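Uncharacterized protein DUF305 (Deinococcus radiodurans R1, PDB 3BT5) is of unknown function but belongs to the DUF305 family of the ferritin clan and folds as a bundle built on four long helices. Local coordinates at residues V14-V17 against Q18-Q22; L48-Q51 against L52-E56; E62-L65 against G66-Q70; E104-F107 against L108-I112; E148-T151 against M152-V155. All coordinates share one frame; numbering follows the deposited sequence. Where two conformers were deposited one is given.

Contact 1: V14-V17 against Q18-Q22; sequences VQFV and QHMLQ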
# COMPACT_ATOMS: atom_id res chain seq x y z
N VAL A 14 4.17 3.60 -17.13
CA VAL A 14 3.52 4.80 -16.61
C VAL A 14 2.28 4.40 -15.78
O VAL A 14 2.09 4.86 -14.65
CB VAL A 14 3.12 5.74 -17.75
CG1 VAL A 14 2.27 6.91 -17.23
CG2 VAL A 14 4.39 6.26 -18.45
N GLN A 15 1.44 3.52 -16.33
CA GLN A 15 0.24 3.13 -15.60
C GLN A 15 0.59 2.42 -14.29
O GLN A 15 -0.07 2.62 -13.26
CB GLN A 15 -0.63 2.21 -16.45
CG GLN A 15 -1.80 1.63 -15.62
CD GLN A 15 -2.62 0.59 -16.37
OE1 GLN A 15 -2.23 -0.57 -16.50
NE2 GLN A 15 -3.75 1.02 -16.88
N PHE A 16 1.62 1.57 -14.32
CA PHE A 16 2.05 0.85 -13.12
C PHE A 16 2.40 1.84 -12.01
O PHE A 16 1.93 1.72 -10.87
CB PHE A 16 3.26 -0.04 -13.43
CG PHE A 16 3.89 -0.61 -12.22
CD1 PHE A 16 3.23 -1.60 -11.48
CD2 PHE A 16 5.12 -0.14 -11.78
CE1 PHE A 16 3.81 -2.09 -10.31
CE2 PHE A 16 5.70 -0.63 -10.63
CZ PHE A 16 5.05 -1.63 -9.90
N VAL A 17 3.22 2.84 -12.32
CA VAL A 17 3.62 3.80 -11.31
C VAL A 17 2.43 4.64 -10.86
O VAL A 17 2.25 4.90 -9.65
CB VAL A 17 4.82 4.65 -11.80
CG1 VAL A 17 5.19 5.74 -10.77
CG2 VAL A 17 6.02 3.72 -12.04
N GLN A 18 1.59 5.08 -11.80
CA GLN A 18 0.41 5.86 -11.41
C GLN A 18 -0.48 5.06 -10.45
O GLN A 18 -0.95 5.57 -9.42
CB GLN A 18 -0.40 6.26 -12.63
CG GLN A 18 0.28 7.33 -13.47
CD GLN A 18 -0.45 7.56 -14.80
OE1 GLN A 18 -1.06 6.62 -15.35
NE2 GLN A 18 -0.36 8.77 -15.33
N HIS A 19 -0.73 3.80 -10.80
CA HIS A 19 -1.59 2.98 -9.96
C HIS A 19 -0.96 2.67 -8.63
O HIS A 19 -1.65 2.70 -7.58
CB HIS A 19 -1.92 1.68 -10.64
CG HIS A 19 -2.96 1.81 -11.70
ND1 HIS A 19 -3.27 0.77 -12.56
CD2 HIS A 19 -3.78 2.83 -12.03
CE1 HIS A 19 -4.24 1.16 -13.38
NE2 HIS A 19 -4.57 2.40 -13.08
N MET A 20 0.34 2.38 -8.61
CA MET A 20 0.98 2.03 -7.34
C MET A 20 1.04 3.24 -6.41
O MET A 20 0.98 3.09 -5.19
CB MET A 20 2.37 1.46 -7.58
CG MET A 20 2.97 0.83 -6.36
SD MET A 20 2.02 -0.56 -5.68
CE MET A 20 2.18 -1.73 -7.04
N LEU A 21 1.15 4.44 -6.97
CA LEU A 21 1.21 5.63 -6.12
C LEU A 21 -0.12 5.76 -5.37
O LEU A 21 -0.14 6.03 -4.16
CB LEU A 21 1.53 6.86 -6.97
CG LEU A 21 1.59 8.20 -6.23
CD1 LEU A 21 2.60 8.18 -5.11
CD2 LEU A 21 1.94 9.29 -7.25
N GLN A 22 -1.23 5.55 -6.07
CA GLN A 22 -2.53 5.63 -5.41
C GLN A 22 -2.72 4.45 -4.44
O GLN A 22 -3.33 4.59 -3.35
CB GLN A 22 -3.64 5.58 -6.46
CG GLN A 22 -3.77 6.84 -7.28
CD GLN A 22 -4.98 6.77 -8.19
OE1 GLN A 22 -6.08 6.40 -7.77
NE2 GLN A 22 -4.77 7.07 -9.45
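The flat polar pair of this stretch is Q15 and H19, one helical turn apart. Methylene CG of Q15 lies over one face of the imidazole, 3.6 Å from the H19 ring centroid and 26° off the ring normal, a CH-pi contact displaced toward the CE1 side of the ring. The extended Q15 chain carries its amide on past the rim, with NE2 3.5 Å from H19 CE1, and the amide and imidazole planes are only 17° apart. H19 meets it because its CG stands beside the backbone N (chi1 -77°), which leans the ring back toward the preceding turn.

Packing runs along other sides of the helix. The V14 methyl CG1 lies against the amide carbon CD of Q18 at 3.7 Å, the two chains lying alongside with the same heading. The amide of Q18 finds its polar partner outside, where NE2 donates to the carbonyl of P71. F16 and M20 also run side by side, an apolar pair, F16 CE1 approaching M20 CE at 3.7 Å in one of the two conformers of the methionine, so this contact is less certain.

Main-chain bonds bind the turns together: Q18 N reaches V14 O at 2.9 Å, H19 N reaches Q15 O at 2.8 Å, M20 N reaches F16 O at 2.8 Å, and L21 N follows to V17 O. Beyond the segments, F16 and M20 touch helix 100-122 while V17 touches M61, L65 and W68 of helix 41-68. This is the i to i+4 pattern of an alpha helix whose sides are shared among neighbours in a helical bundle.

Contact 2: L48-Q51 against L52-E56; sequences LDIQ and LSQRE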
# COMPACT_ATOMS: atom_id res chain seq x y z
N LEU A 48 2.95 2.96 12.28
CA LEU A 48 3.93 4.00 11.99
C LEU A 48 4.98 3.54 10.98
O LEU A 48 5.33 4.27 10.02
CB LEU A 48 4.64 4.39 13.31
CG LEU A 48 3.83 5.23 14.28
CD1 LEU A 48 4.37 5.14 15.72
CD2 LEU A 48 3.83 6.67 13.80
N ASP A 49 5.48 2.33 11.18
CA ASP A 49 6.52 1.78 10.33
C ASP A 49 6.00 1.62 8.91
O ASP A 49 6.70 1.90 7.94
CB ASP A 49 7.00 0.44 10.86
CG ASP A 49 7.84 0.59 12.11
OD1 ASP A 49 8.23 1.72 12.45
OD2 ASP A 49 8.10 -0.44 12.75
N ILE A 50 4.75 1.16 8.77
CA ILE A 50 4.21 0.98 7.43
C ILE A 50 4.00 2.33 6.75
O ILE A 50 4.25 2.49 5.55
CB ILE A 50 2.90 0.15 7.47
CG1 ILE A 50 3.20 -1.28 7.95
CG2 ILE A 50 2.19 0.18 6.11
CD1 ILE A 50 1.93 -2.08 8.37
N GLN A 51 3.55 3.32 7.51
CA GLN A 51 3.39 4.65 6.94
C GLN A 51 4.72 5.16 6.40
O GLN A 51 4.81 5.69 5.29
CB GLN A 51 2.87 5.62 8.00
CG GLN A 51 2.61 7.01 7.46
CD GLN A 51 2.58 8.05 8.55
OE1 GLN A 51 1.75 8.00 9.45
NE2 GLN A 51 3.48 9.02 8.47
N LEU A 52 5.78 4.98 7.18
CA LEU A 52 7.07 5.49 6.76
C LEU A 52 7.63 4.78 5.53
O LEU A 52 8.16 5.40 4.60
CB LEU A 52 8.06 5.42 7.94
CG LEU A 52 7.74 6.45 9.03
CD1 LEU A 52 8.63 6.27 10.26
CD2 LEU A 52 7.83 7.90 8.49
N SER A 53 7.48 3.46 5.49
CA SER A 53 8.00 2.72 4.35
C SER A 53 7.20 3.01 3.09
O SER A 53 7.77 3.17 2.00
CB SER A 53 7.98 1.23 4.62
OG SER A 53 6.63 0.79 4.63
N GLN A 54 5.88 3.11 3.21
CA GLN A 54 5.06 3.40 2.03
C GLN A 54 5.36 4.81 1.52
O GLN A 54 5.47 5.03 0.31
CB GLN A 54 3.57 3.25 2.37
CG GLN A 54 3.13 1.81 2.65
CD GLN A 54 2.73 1.04 1.38
OE1 GLN A 54 1.68 1.30 0.78
NE2 GLN A 54 3.57 0.11 0.97
N ARG A 55 5.52 5.77 2.44
CA ARG A 55 5.82 7.13 2.00
C ARG A 55 7.17 7.24 1.26
O ARG A 55 7.29 8.01 0.30
CB ARG A 55 5.77 8.09 3.20
CG ARG A 55 4.35 8.40 3.62
CD ARG A 55 4.30 9.21 4.90
NE ARG A 55 4.88 10.54 4.71
CZ ARG A 55 4.75 11.53 5.58
NH1 ARG A 55 4.04 11.34 6.69
NH2 ARG A 55 5.33 12.71 5.35
N GLU A 56 8.17 6.49 1.70
CA GLU A 56 9.47 6.51 1.02
C GLU A 56 9.30 6.06 -0.42
O GLU A 56 9.86 6.65 -1.34
CB GLU A 56 10.45 5.58 1.73
CG GLU A 56 11.85 5.59 1.12
CD GLU A 56 12.76 4.48 1.68
OE1 GLU A 56 12.39 3.83 2.68
OE2 GLU A 56 13.85 4.27 1.11
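I50 O takes the backbone N of Q54 at 2.9 Å, while the hydroxyl of S53 lies 3.1 Å from the same oxygen, I50 O to S53 OG, in the one of its two conformers given. S53 OG sits between the backbone N and the carbonyl carbon (chi1 70°), a setting that tucks it against the preceding turn; its hydrogen bond goes to E148 OE2 on helix 132-158. Q54 CG, close to the same oxygen, passes I50 CG2 at 3.9 Å, the two chains side by side and heading the same way, although Q54 too was modelled twice. I50 also touches M111 and M152, so this side of helix 41-68 faces the interior of the helical bundle, in keeping with the ferritin clan. Q51 and R55 occupy another side, one turn apart. Their chains run together, Q51 CG 3.8 Å from R55 CD, and the amide comes to the edge of the guanidinium with the two planes 18° apart. Q51 was modelled in two conformers and its amide is probably turned over, so which of its atoms faces R55 is doubtful. Backbone bonds join the turns beneath: R55 N to Q51 O at 2.9 Å, S53 N to D49 O at 3.0 Å, and L52 N to L48 O at 3.0 Å.

Contact 3: E62-L65 against G66-Q70; sequences EAML and GRWGQ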
# COMPACT_ATOMS: atom_id res chain seq x y z
N GLU A 62 6.58 9.53 -7.14
CA GLU A 62 6.29 10.92 -7.51
C GLU A 62 7.43 11.47 -8.37
O GLU A 62 7.20 12.14 -9.38
CB GLU A 62 6.11 11.76 -6.24
CG GLU A 62 4.75 11.48 -5.59
CD GLU A 62 4.63 11.89 -4.12
OE1 GLU A 62 5.66 12.14 -3.43
OE2 GLU A 62 3.48 11.94 -3.64
N ALA A 63 8.67 11.20 -7.95
CA ALA A 63 9.82 11.71 -8.70
C ALA A 63 9.85 11.13 -10.11
O ALA A 63 10.13 11.82 -11.07
CB ALA A 63 11.10 11.39 -7.97
N MET A 64 9.54 9.84 -10.22
CA MET A 64 9.50 9.18 -11.52
C MET A 64 8.48 9.83 -12.44
O MET A 64 8.77 10.11 -13.60
CB MET A 64 9.12 7.73 -11.32
CG MET A 64 10.13 6.81 -11.86
SD MET A 64 9.81 5.09 -11.48
CE MET A 64 11.28 4.69 -10.55
N LEU A 65 7.26 10.03 -11.94
CA LEU A 65 6.23 10.63 -12.75
C LEU A 65 6.66 12.05 -13.13
O LEU A 65 6.50 12.45 -14.27
CB LEU A 65 4.89 10.63 -12.03
CG LEU A 65 4.29 9.24 -11.79
CD1 LEU A 65 2.95 9.45 -11.09
CD2 LEU A 65 4.09 8.50 -13.11
N GLY A 66 7.22 12.79 -12.18
CA GLY A 66 7.72 14.13 -12.50
C GLY A 66 8.77 14.13 -13.60
O GLY A 66 8.72 14.96 -14.55
N ARG A 67 9.75 13.24 -13.48
CA ARG A 67 10.81 13.15 -14.51
C ARG A 67 10.26 12.77 -15.87
O ARG A 67 10.76 13.24 -16.90
CB ARG A 67 11.89 12.13 -14.12
CG ARG A 67 12.73 12.53 -12.92
CD ARG A 67 13.99 11.66 -12.81
NE ARG A 67 13.68 10.24 -12.56
CZ ARG A 67 13.51 9.72 -11.35
NH1 ARG A 67 13.58 10.49 -10.27
NH2 ARG A 67 13.26 8.42 -11.21
N TRP A 68 9.25 11.90 -15.88
CA TRP A 68 8.69 11.42 -17.14
C TRP A 68 7.73 12.44 -17.72
O TRP A 68 7.26 12.28 -18.86
CB TRP A 68 7.92 10.12 -16.90
CG TRP A 68 8.78 9.01 -16.45
CD1 TRP A 68 10.14 8.94 -16.48
CD2 TRP A 68 8.32 7.76 -15.91
NE1 TRP A 68 10.57 7.74 -15.98
CE2 TRP A 68 9.47 6.99 -15.62
CE3 TRP A 68 7.06 7.22 -15.62
CZ2 TRP A 68 9.40 5.71 -15.08
CZ3 TRP A 68 6.98 5.94 -15.06
CH2 TRP A 68 8.15 5.20 -14.80
N GLY A 69 7.42 13.47 -16.94
CA GLY A 69 6.45 14.48 -17.34
C GLY A 69 5.08 13.88 -17.49
O GLY A 69 4.35 14.22 -18.43
N GLN A 70 4.74 12.96 -16.58
CA GLN A 70 3.44 12.29 -16.61
C GLN A 70 2.62 12.72 -15.41
O GLN A 70 3.16 12.89 -14.33
CB GLN A 70 3.64 10.78 -16.57
CG GLN A 70 4.32 10.23 -17.80
CD GLN A 70 3.39 10.17 -19.01
OE1 GLN A 70 2.21 10.47 -18.92
NE2 GLN A 70 3.94 9.74 -20.14
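L65 O is claimed from beyond the helix end: Q70 N donates to it at 2.9 Å in an almost straight bond, while G69 N turns back to G66 O at 3.1 Å. With the positive phi of G69 (64°), these two bonds make a Schellman motif closing helix 41-68; a glycine is well suited to such a backbone.

W68 folds back over the preceding turn. M64 O stands over one face of the indole, 3.1 Å from W68 CG, and the same carbonyl accepts W68 N at 2.9 Å. Further along, M64 CG meets W68 CZ2 at 3.5 Å, and the sulfur approaches the six-membered ring obliquely, SD 4.4 Å from the W68 centroid, a Met-aromatic contact resting on one of two methionine conformers. L65 CD2 comes to W68 CE3 at 4.1 Å from another direction. Replacing the tryptophan by an alanine would probably open a gap beside M64 and L65 and leave E133 without its indole N-H donor.

R67 is bent at chi3 (-64°), which swings its guanidinium back along the helix until one face lies over A63 O and M64 CA, with NH1 3.5 Å from A63 CB.

R67 NH2 forms a salt bridge to E133 OE1, and W68 NE1 hydrogen-bonds to E133 OE2. One carboxylate in the first turn of helix 132-158 thus receives two donors from the last turn of helix 41-68, and its negative charge is probably stabilised by both the arginine and its place at the amino end of its own helix.

Contact 4: E104-F107 against L108-I112; sequences ERQF and LRLMI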
# COMPACT_ATOMS: atom_id res chain seq x y z
N GLU A 104 -8.53 -3.02 15.22
CA GLU A 104 -7.13 -3.44 15.10
C GLU A 104 -6.96 -4.68 14.24
O GLU A 104 -6.04 -4.74 13.40
CB GLU A 104 -6.55 -3.71 16.50
CG GLU A 104 -6.38 -2.42 17.29
CD GLU A 104 -6.25 -2.64 18.78
OE1 GLU A 104 -6.57 -3.75 19.27
OE2 GLU A 104 -5.85 -1.68 19.46
N ARG A 105 -7.82 -5.68 14.44
CA ARG A 105 -7.75 -6.88 13.61
C ARG A 105 -8.09 -6.57 12.17
O ARG A 105 -7.46 -7.11 11.26
CB ARG A 105 -8.65 -7.98 14.17
CG ARG A 105 -8.10 -8.51 15.47
CD ARG A 105 -8.93 -9.68 16.01
NE ARG A 105 -8.92 -10.82 15.10
CZ ARG A 105 -7.97 -11.75 15.05
NH1 ARG A 105 -6.92 -11.67 15.87
NH2 ARG A 105 -8.05 -12.75 14.19
N GLN A 106 -9.12 -5.75 11.95
CA GLN A 106 -9.49 -5.35 10.59
C GLN A 106 -8.34 -4.61 9.92
O GLN A 106 -8.08 -4.80 8.74
CB GLN A 106 -10.74 -4.46 10.63
CG GLN A 106 -12.03 -5.19 10.53
CD GLN A 106 -12.14 -5.95 9.21
OE1 GLN A 106 -11.90 -7.13 9.19
NE2 GLN A 106 -12.49 -5.25 8.11
N PHE A 107 -7.67 -3.73 10.66
CA PHE A 107 -6.52 -3.02 10.09
C PHE A 107 -5.50 -4.00 9.52
O PHE A 107 -5.00 -3.84 8.40
CB PHE A 107 -5.89 -2.11 11.14
CG PHE A 107 -4.52 -1.63 10.78
CD1 PHE A 107 -4.36 -0.61 9.84
CD2 PHE A 107 -3.40 -2.18 11.38
CE1 PHE A 107 -3.11 -0.15 9.50
CE2 PHE A 107 -2.12 -1.72 11.03
CZ PHE A 107 -1.99 -0.72 10.08
N LEU A 108 -5.17 -5.04 10.30
CA LEU A 108 -4.18 -6.01 9.87
C LEU A 108 -4.70 -6.81 8.67
O LEU A 108 -3.97 -6.99 7.69
CB LEU A 108 -3.81 -6.95 11.02
CG LEU A 108 -3.12 -6.20 12.15
CD1 LEU A 108 -3.09 -7.07 13.44
CD2 LEU A 108 -1.71 -5.80 11.75
N ARG A 109 -5.96 -7.27 8.73
CA ARG A 109 -6.50 -8.02 7.60
C ARG A 109 -6.53 -7.17 6.33
O ARG A 109 -6.18 -7.65 5.25
CB ARG A 109 -7.89 -8.55 7.93
CG ARG A 109 -7.89 -9.59 9.02
CD ARG A 109 -9.26 -10.20 9.10
NE ARG A 109 -10.19 -9.28 9.74
CZ ARG A 109 -10.60 -9.42 11.00
NH1 ARG A 109 -11.45 -8.55 11.52
NH2 ARG A 109 -10.17 -10.43 11.74
N LEU A 110 -6.96 -5.92 6.45
CA LEU A 110 -7.05 -5.06 5.28
C LEU A 110 -5.67 -4.74 4.75
O LEU A 110 -5.47 -4.73 3.54
CB LEU A 110 -7.79 -3.75 5.61
CG LEU A 110 -9.29 -3.92 5.95
CD1 LEU A 110 -9.83 -2.59 6.44
CD2 LEU A 110 -10.07 -4.41 4.70
N MET A 111 -4.72 -4.47 5.64
CA MET A 111 -3.39 -4.12 5.14
C MET A 111 -2.69 -5.34 4.53
O MET A 111 -1.97 -5.19 3.55
CB MET A 111 -2.53 -3.51 6.25
CG MET A 111 -1.23 -2.90 5.73
SD MET A 111 -1.45 -1.30 4.86
CE MET A 111 -1.76 -0.24 6.27
N ILE A 112 -2.91 -6.53 5.09
CA ILE A 112 -2.38 -7.72 4.44
C ILE A 112 -2.93 -7.89 3.03
O ILE A 112 -2.17 -8.13 2.09
CB ILE A 112 -2.63 -9.00 5.29
CG1 ILE A 112 -1.76 -8.98 6.55
CG2 ILE A 112 -2.40 -10.28 4.44
CD1 ILE A 112 -2.27 -9.97 7.63
O HOH W 1 -8.49 -13.10 11.47
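Q106 OE1 is gripped by two nitrogens of R109: NE and NH1 each donate to it at 2.8 Å, side-on, with the oxygen in the guanidinium plane. NH1 arrives in the carbonyl plane on a lone pair, whereas NE is tilted 23° from that plane. Bends in both chains, at chi2 of Q106 and chi3 of R109 (-75°), bring the groups together. A leucine in place of Q106 would probably leave NE and NH1 without their shared acceptor and the guanidinium less firmly held. Beside it sits a second arginine. R105 NE lies 3.6 Å from R109 NH2, two positive groups near each other, their planes 62° apart; water 1 accepts from R109 NH2 at 3.2 Å and, weakly, from R105 NH2, which may ease the repulsion. One face of the R109 guanidinium lies over R105 O. Apolar packing follows on the other side of the helix: F107 CE1 meets M111 CE at 3.5 Å, the two chains alongside each other, and F107 CD2 meets L108 CD2 at 4.0 Å. Within the bundle, F107 touches M34 of helix 11-37 and L95 of helix 89-97, M111 reaches A27 and L30, and L108 packs on V155 of helix 132-158.

Contact 5: E148-T151 against M152-V155; sequences EIRT and MEGV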
# COMPACT_ATOMS: atom_id res chain seq x y z
N GLU A 148 6.49 -6.84 5.37
CA GLU A 148 5.40 -6.31 6.20
C GLU A 148 4.25 -7.31 6.35
O GLU A 148 3.65 -7.40 7.43
CB GLU A 148 4.93 -4.96 5.65
CG GLU A 148 6.02 -3.90 5.85
CD GLU A 148 5.67 -2.52 5.29
OE1 GLU A 148 4.64 -2.35 4.59
OE2 GLU A 148 6.47 -1.59 5.58
N ILE A 149 3.92 -8.03 5.28
CA ILE A 149 2.91 -9.08 5.39
C ILE A 149 3.31 -10.09 6.48
O ILE A 149 2.49 -10.47 7.31
CB ILE A 149 2.71 -9.82 4.05
CG1 ILE A 149 2.00 -8.90 3.04
CG2 ILE A 149 1.92 -11.11 4.24
CD1 ILE A 149 2.07 -9.46 1.63
N ARG A 150 4.56 -10.53 6.46
CA ARG A 150 4.96 -11.54 7.43
C ARG A 150 4.83 -11.00 8.87
O ARG A 150 4.36 -11.71 9.80
CB ARG A 150 6.39 -12.00 7.14
CG ARG A 150 6.76 -13.29 7.90
CD ARG A 150 6.10 -14.53 7.28
NE ARG A 150 6.68 -14.80 5.98
CZ ARG A 150 7.79 -15.51 5.79
NH1 ARG A 150 8.43 -16.06 6.84
NH2 ARG A 150 8.26 -15.68 4.57
N THR A 151 5.27 -9.76 9.09
CA THR A 151 5.09 -9.15 10.41
C THR A 151 3.61 -9.06 10.77
O THR A 151 3.21 -9.43 11.88
CB THR A 151 5.72 -7.75 10.44
OG1 THR A 151 7.13 -7.86 10.19
CG2 THR A 151 5.49 -7.06 11.79
N MET A 152 2.79 -8.57 9.85
CA MET A 152 1.38 -8.41 10.17
C MET A 152 0.71 -9.74 10.49
O MET A 152 -0.15 -9.81 11.37
CB MET A 152 0.66 -7.70 9.03
CG MET A 152 1.08 -6.24 8.93
SD MET A 152 0.07 -5.34 7.72
CE MET A 152 0.71 -6.01 6.19
N GLU A 153 1.07 -10.80 9.77
CA GLU A 153 0.52 -12.12 10.07
C GLU A 153 0.93 -12.57 11.47
O GLU A 153 0.14 -13.19 12.19
CB GLU A 153 0.97 -13.15 9.03
CG GLU A 153 0.37 -12.87 7.68
CD GLU A 153 0.89 -13.76 6.58
OE1 GLU A 153 2.06 -14.22 6.67
OE2 GLU A 153 0.15 -13.97 5.61
N GLY A 154 2.17 -12.26 11.87
CA GLY A 154 2.63 -12.61 13.22
C GLY A 154 1.84 -11.83 14.27
O GLY A 154 1.42 -12.39 15.30
N VAL A 155 1.66 -10.53 14.03
CA VAL A 155 0.93 -9.71 14.99
C VAL A 155 -0.51 -10.18 15.11
O VAL A 155 -1.06 -10.30 16.22
CB VAL A 155 0.97 -8.20 14.59
CG1 VAL A 155 0.13 -7.37 15.56
CG2 VAL A 155 2.42 -7.71 14.56
O HOH W 2 3.82 -14.38 4.62
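I149 and E153 run side by side with the same heading, one turn apart on helix 132-158, the last long helix of the ferritin-clan bundle. I149 CG2 lies 3.6 Å from E153 OE2, so the branch methyl rests against the carboxylate end of an extended glutamate. T151 and V155 repeat this parallel placing on another side, their CG2 methyls 4.2 Å apart. M152 folds backward instead: its bend at chi3 (-73°) returns CE to the turn before, 3.5 Å from E148 O, the carbonyl that already accepts M152 N at 2.8 Å. From there the methionine also packs against M111, I112 and H115 of helix 100-122 and L46 and I50 of helix 41-68. E148, on the inward side, spends its carboxylate elsewhere, one oxygen on S53 and the other on H115, joining three helices. R150 is turned the other way from M152, with its chain bent at chi2 and chi3. Its guanidinium stands 35° from the E153 carboxylate plane, and the charged atoms make no direct contact, R150 NE and E153 OE1 being 4.7 Å apart. Water 2 spans them, donating to E153 OE1 at 2.7 Å and accepting weakly from R150 NE at 3.2 Å.

How the contacts relate
From the N terminus, contact 1 lies on helix 11-37, contacts 2 and 3 on helix 41-68, contact 4 on helix 100-122 and contact 5 on helix 132-158. All are local and in series; none nests in or crosses another, and none closes a long loop. The ties are lateral. At one end of the bundle contacts 1 and 3 pack together, V17 against L65 and W68. Toward the other, contacts 4 and 5 lie about 10 Å apart between centres, with M111 and I112 on M152. Contact 2 touches both of these through I50, while contacts 3 and 5 are farthest apart, about 32 Å between centres.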